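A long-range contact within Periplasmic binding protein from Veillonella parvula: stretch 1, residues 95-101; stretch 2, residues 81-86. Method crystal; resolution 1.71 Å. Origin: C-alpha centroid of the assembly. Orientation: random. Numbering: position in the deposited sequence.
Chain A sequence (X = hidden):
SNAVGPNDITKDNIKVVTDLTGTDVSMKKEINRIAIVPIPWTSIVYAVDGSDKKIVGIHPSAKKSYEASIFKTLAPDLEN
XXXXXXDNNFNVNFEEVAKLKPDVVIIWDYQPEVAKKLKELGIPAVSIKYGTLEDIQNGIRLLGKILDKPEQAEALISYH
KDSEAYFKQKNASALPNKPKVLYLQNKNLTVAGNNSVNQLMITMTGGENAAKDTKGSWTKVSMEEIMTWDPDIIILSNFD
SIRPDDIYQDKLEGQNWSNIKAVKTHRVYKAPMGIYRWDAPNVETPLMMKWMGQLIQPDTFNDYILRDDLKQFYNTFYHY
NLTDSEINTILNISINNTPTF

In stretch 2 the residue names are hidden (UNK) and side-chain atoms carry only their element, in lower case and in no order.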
ATOM      1  N   GLU A  95      -5.876   2.821 -28.875  1.00 27.31           N
ATOM      2  CA  GLU A  95      -5.165   3.722 -29.793  1.00 33.92           C
ATOM      3  C   GLU A  95      -3.948   4.361 -29.099  1.00 33.61           C
ATOM      4  O   GLU A  95      -2.842   4.380 -29.652  1.00 31.15           O
ATOM      5  CB  GLU A  95      -6.103   4.806 -30.343  1.00 41.20           C
ATOM      6  CG  GLU A  95      -5.402   5.862 -31.195  1.00 51.99           C
ATOM      7  CD  GLU A  95      -6.361   6.833 -31.864  1.00 56.70           C
ATOM      8  OE1 GLU A  95      -7.473   7.046 -31.332  1.00 68.19           O
ATOM      9  OE2 GLU A  95      -5.993   7.393 -32.921  1.00 62.35           O
ATOM     10  N   GLU A  96      -4.154   4.868 -27.889  1.00 30.48           N
ATOM     11  CA  GLU A  96      -3.085   5.529 -27.142  1.00 33.05           C
ATOM     12  C   GLU A  96      -1.928   4.557 -26.803  1.00 28.35           C
ATOM     13  O   GLU A  96      -0.755   4.907 -26.956  1.00 27.12           O
ATOM     14  CB  GLU A  96      -3.659   6.175 -25.867  1.00 35.68           C
ATOM     15  CG  GLU A  96      -2.670   7.018 -25.057  1.00 41.88           C
ATOM     16  CD  GLU A  96      -2.863   8.513 -25.232  1.00 49.07           C
ATOM     17  OE1 GLU A  96      -4.027   8.986 -25.255  1.00 54.03           O
ATOM     18  OE2 GLU A  96      -1.847   9.226 -25.336  1.00 58.66           O
ATOM     19  N   VAL A  97      -2.259   3.340 -26.368  1.00 23.72           N
ATOM     20  CA  VAL A  97      -1.237   2.343 -26.006  1.00 26.02           C
ATOM     21  C   VAL A  97      -0.423   1.937 -27.224  1.00 24.26           C
ATOM     22  O   VAL A  97       0.785   1.728 -27.137  1.00 24.52           O
ATOM     23  CB  VAL A  97      -1.839   1.063 -25.374  1.00 29.17           C
ATOM     24  CG1 VAL A  97      -0.732   0.105 -24.931  1.00 33.39           C
ATOM     25  CG2 VAL A  97      -2.731   1.400 -24.192  1.00 31.53           C
ATOM     26  N   ALA A  98      -1.098   1.828 -28.359  1.00 25.86           N
ATOM     27  CA  ALA A  98      -0.444   1.491 -29.614  1.00 26.54           C
ATOM     28  C   ALA A  98       0.561   2.571 -30.021  1.00 28.53           C
ATOM     29  O   ALA A  98       1.629   2.258 -30.530  1.00 31.00           O
ATOM     30  CB  ALA A  98      -1.490   1.284 -30.705  1.00 27.64           C
ATOM     31  N   LYS A  99       0.208   3.832 -29.789  1.00 30.03           N
ATOM     32  CA  LYS A  99       1.123   4.953 -30.018  1.00 32.49           C
ATOM     33  C   LYS A  99       2.298   4.916 -29.041  1.00 29.78           C
ATOM     34  O   LYS A  99       3.448   5.103 -29.447  1.00 33.19           O
ATOM     35  CB  LYS A  99       0.391   6.301 -29.892  1.00 42.74           C
ATOM     36  CG  LYS A  99      -0.495   6.656 -31.078  1.00 50.32           C
ATOM     37  CD  LYS A  99      -1.160   8.021 -30.922  1.00 64.48           C
ATOM     38  CE  LYS A  99      -2.244   8.015 -29.849  1.00 64.47           C
ATOM     39  NZ  LYS A  99      -3.279   9.063 -30.069  1.00 71.10           N
ATOM     40  N   LEU A 100       2.003   4.658 -27.768  1.00 24.87           N
ATOM     41  CA  LEU A 100       3.031   4.584 -26.709  1.00 23.34           C
ATOM     42  C   LEU A 100       4.069   3.468 -26.919  1.00 19.41           C
ATOM     43  O   LEU A 100       5.194   3.566 -26.448  1.00 19.41           O
ATOM     44  CB  LEU A 100       2.384   4.342 -25.333  1.00 28.34           C
ATOM     45  CG  LEU A 100       2.066   5.481 -24.386  1.00 32.96           C
ATOM     46  CD1 LEU A 100       1.523   4.893 -23.096  1.00 31.45           C
ATOM     47  CD2 LEU A 100       3.307   6.323 -24.122  1.00 34.79           C
ATOM     48  N   LYS A 101       3.666   2.389 -27.574  1.00 15.67           N
ATOM     49  CA  LYS A 101       4.533   1.260 -27.864  1.00 16.70           C
ATOM     50  C   LYS A 101       5.277   0.747 -26.639  1.00 16.30           C
ATOM     51  O   LYS A 101       6.512   0.703 -26.624  1.00 17.09           O
ATOM     52  CB  LYS A 101       5.502   1.602 -29.007  1.00 20.68           C
ATOM     53  CG  LYS A 101       4.769   1.890 -30.299  1.00 26.64           C
ATOM     54  CD  LYS A 101       5.654   1.764 -31.530  1.00 32.11           C
ATOM     55  CE  LYS A 101       4.817   1.821 -32.797  1.00 39.35           C
ATOM     56  NZ  LYS A 101       4.217   3.168 -32.988  1.00 42.20           N
ATOM     57  N   UNK A  81       5.429  11.329 -17.461  1.00 16.91           N
ATOM     58  CA  UNK A  81       4.952  10.054 -18.018  1.00 13.22           C
ATOM     59  C   UNK A  81       3.487  10.179 -18.444  1.00 12.82           C
ATOM     60  O   UNK A  81       2.704  10.918 -17.841  1.00 15.88           O
ATOM     61  c   UNK A  81       5.076   8.926 -16.961  1.00 15.13           C
ATOM     62  c   UNK A  81       4.919   7.561 -17.565  1.00 17.17           C
ATOM     63  c   UNK A  81       4.032   9.096 -15.861  1.00 17.45           C
ATOM     64  N   UNK A  82       3.115   9.414 -19.452  1.00 11.12           N
ATOM     65  CA  UNK A  82       1.720   9.300 -19.860  1.00 11.76           C
ATOM     66  C   UNK A  82       0.852   8.714 -18.760  1.00 10.96           C
ATOM     67  O   UNK A  82       1.199   7.686 -18.189  1.00 12.03           O
ATOM     68  n   UNK A  82      -0.017   8.744 -22.740  1.00 22.14           N
ATOM     69  c   UNK A  82       0.226   8.205 -21.578  1.00 14.99           C
ATOM     70  o   UNK A  82      -0.631   7.587 -20.945  1.00 16.38           O
ATOM     71  c   UNK A  82       1.641   8.370 -21.061  1.00 12.43           C
ATOM     72  N   UNK A  83      -0.258   9.377 -18.447  1.00 11.93           N
ATOM     73  CA  UNK A  83      -1.282   8.799 -17.570  1.00 12.72           C
ATOM     74  C   UNK A  83      -2.689   8.824 -18.180  1.00 13.18           C
ATOM     75  O   UNK A  83      -3.700   8.795 -17.461  1.00 12.42           O
ATOM     76  c   UNK A  83      -1.297   9.520 -16.237  1.00 13.63           C
ATOM     77  o   UNK A  83      -1.602  10.886 -16.394  1.00 13.54           O
ATOM     78  N   UNK A  84      -2.746   8.885 -19.503  1.00 15.22           N
ATOM     79  CA  UNK A  84      -4.006   9.018 -20.224  1.00 16.03           C
ATOM     80  C   UNK A  84      -4.481   7.721 -20.870  1.00 16.55           C
ATOM     81  O   UNK A  84      -5.584   7.658 -21.414  1.00 18.12           O
ATOM     82  c   UNK A  84      -3.864  10.099 -21.290  1.00 18.69           C
ATOM     83  o   UNK A  84      -2.909   9.723 -22.275  1.00 21.02           O
ATOM     84  N   UNK A  85      -3.661   6.679 -20.817  1.00 19.03           N
ATOM     85  CA  UNK A  85      -3.918   5.479 -21.629  1.00 22.09           C
ATOM     86  C   UNK A  85      -4.975   4.543 -21.033  1.00 22.88           C
ATOM     87  O   UNK A  85      -5.415   3.604 -21.700  1.00 25.13           O
ATOM     88  c   UNK A  85      -1.151   3.433 -18.660  1.00 14.41           C
ATOM     89  c   UNK A  85      -1.486   2.089 -18.735  1.00 15.77           C
ATOM     90  c   UNK A  85      -2.156   1.613 -19.825  1.00 19.29           C
ATOM     91  c   UNK A  85      -2.608   4.732 -21.879  1.00 20.87           C
ATOM     92  c   UNK A  85      -2.203   3.825 -20.767  1.00 17.62           C
ATOM     93  c   UNK A  85      -1.499   4.300 -19.660  1.00 13.70           C
ATOM     94  c   UNK A  85      -2.520   2.477 -20.826  1.00 19.17           C
ATOM     95  N   UNK A  86      -5.376   4.816 -19.789  1.00 21.55           N
ATOM     96  CA  UNK A  86      -6.358   4.018 -19.058  1.00 18.82           C
ATOM     97  C   UNK A  86      -7.214   4.937 -18.176  1.00 18.68           C
ATOM     98  O   UNK A  86      -6.698   5.908 -17.621  1.00 20.43           O
ATOM     99  c   UNK A  86      -6.669   1.953 -17.608  1.00 17.98           C
ATOM    100  c   UNK A  86      -5.657   2.906 -18.217  1.00 16.73           C
ATOM    101  c   UNK A  86      -4.737   3.477 -17.147  1.00 16.56           C
TER

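Position 81 carries three side-chain carbons, one bonded to CA and bearing the other two, and none of them touches stretch 1. That beta-branched, all-carbon pattern fits valine, so Val 81 takes no part in the contact.

Position 82 has four side-chain atoms: two carbons in a row, the second carrying one oxygen and one nitrogen. The nitrogen lies 3.2 Å from OE2 of Glu 96, and the carbon bearing it 3.9 Å from CD1 of Leu 100. The terminal amide on so short a chain identifies asparagine. Its CA-to-CB bond points toward the helix, and with chi1 at -179° (t) the amide reaches it: ND2 of Asn 82 donates a weak hydrogen bond to OE2 of Glu 96, with an N-H...O angle of 134°.

Position 83 shows one carbon followed by one oxygen. Its CA-to-CB bond points away from stretch 1, and the side chain does not touch it. The hydroxymethyl group is that of serine, Ser 83.

Position 84 has the same two atoms, again one carbon and one oxygen, but here the oxygen comes 3.2 Å from CD of Glu 96. The residue is Ser 84. Its OG is 3.3 Å from both OE1 and OE2 of Glu 96, a spacing that leaves the hydrogen bonding open.

Position 85 holds seven carbons, one leading into a six-membered ring with no heteroatom, and one ring carbon approaches CG2 of Val 97 to 3.5 Å. A bare six-carbon ring means phenylalanine. The close atom is CD2 of Phe 85, and Val 97 meets the ring obliquely. CB of Phe 85 lies 3.9 Å from CG of Glu 96 and 4.3 Å from CD1 of Leu 100.

Position 86 repeats the three-carbon branched pattern of position 81 and makes no contact with stretch 1; the residue is Val 86.

The contact joins a non-regular segment to a helix through residues 96, 97 and 100, whose spacing brings them to one side; the backbone bond from N of Leu 100 to O of Glu 96, 2.9 Å, belongs to that helical turn. Asn 82 also organizes its own segment: its OD1 accepts a hydrogen bond from N of Ser 84 at 2.9 Å and a weak one from N of Phe 85 at 3.2 Å. One amide thus ties the local turn through its oxygen and reaches Glu 96 through its nitrogen. Beside this polar group, Phe 85 packs against Val 97 and Leu 100, and the two stretches together bury 267 Å².

Stretch 2 81-86: VNSSFV
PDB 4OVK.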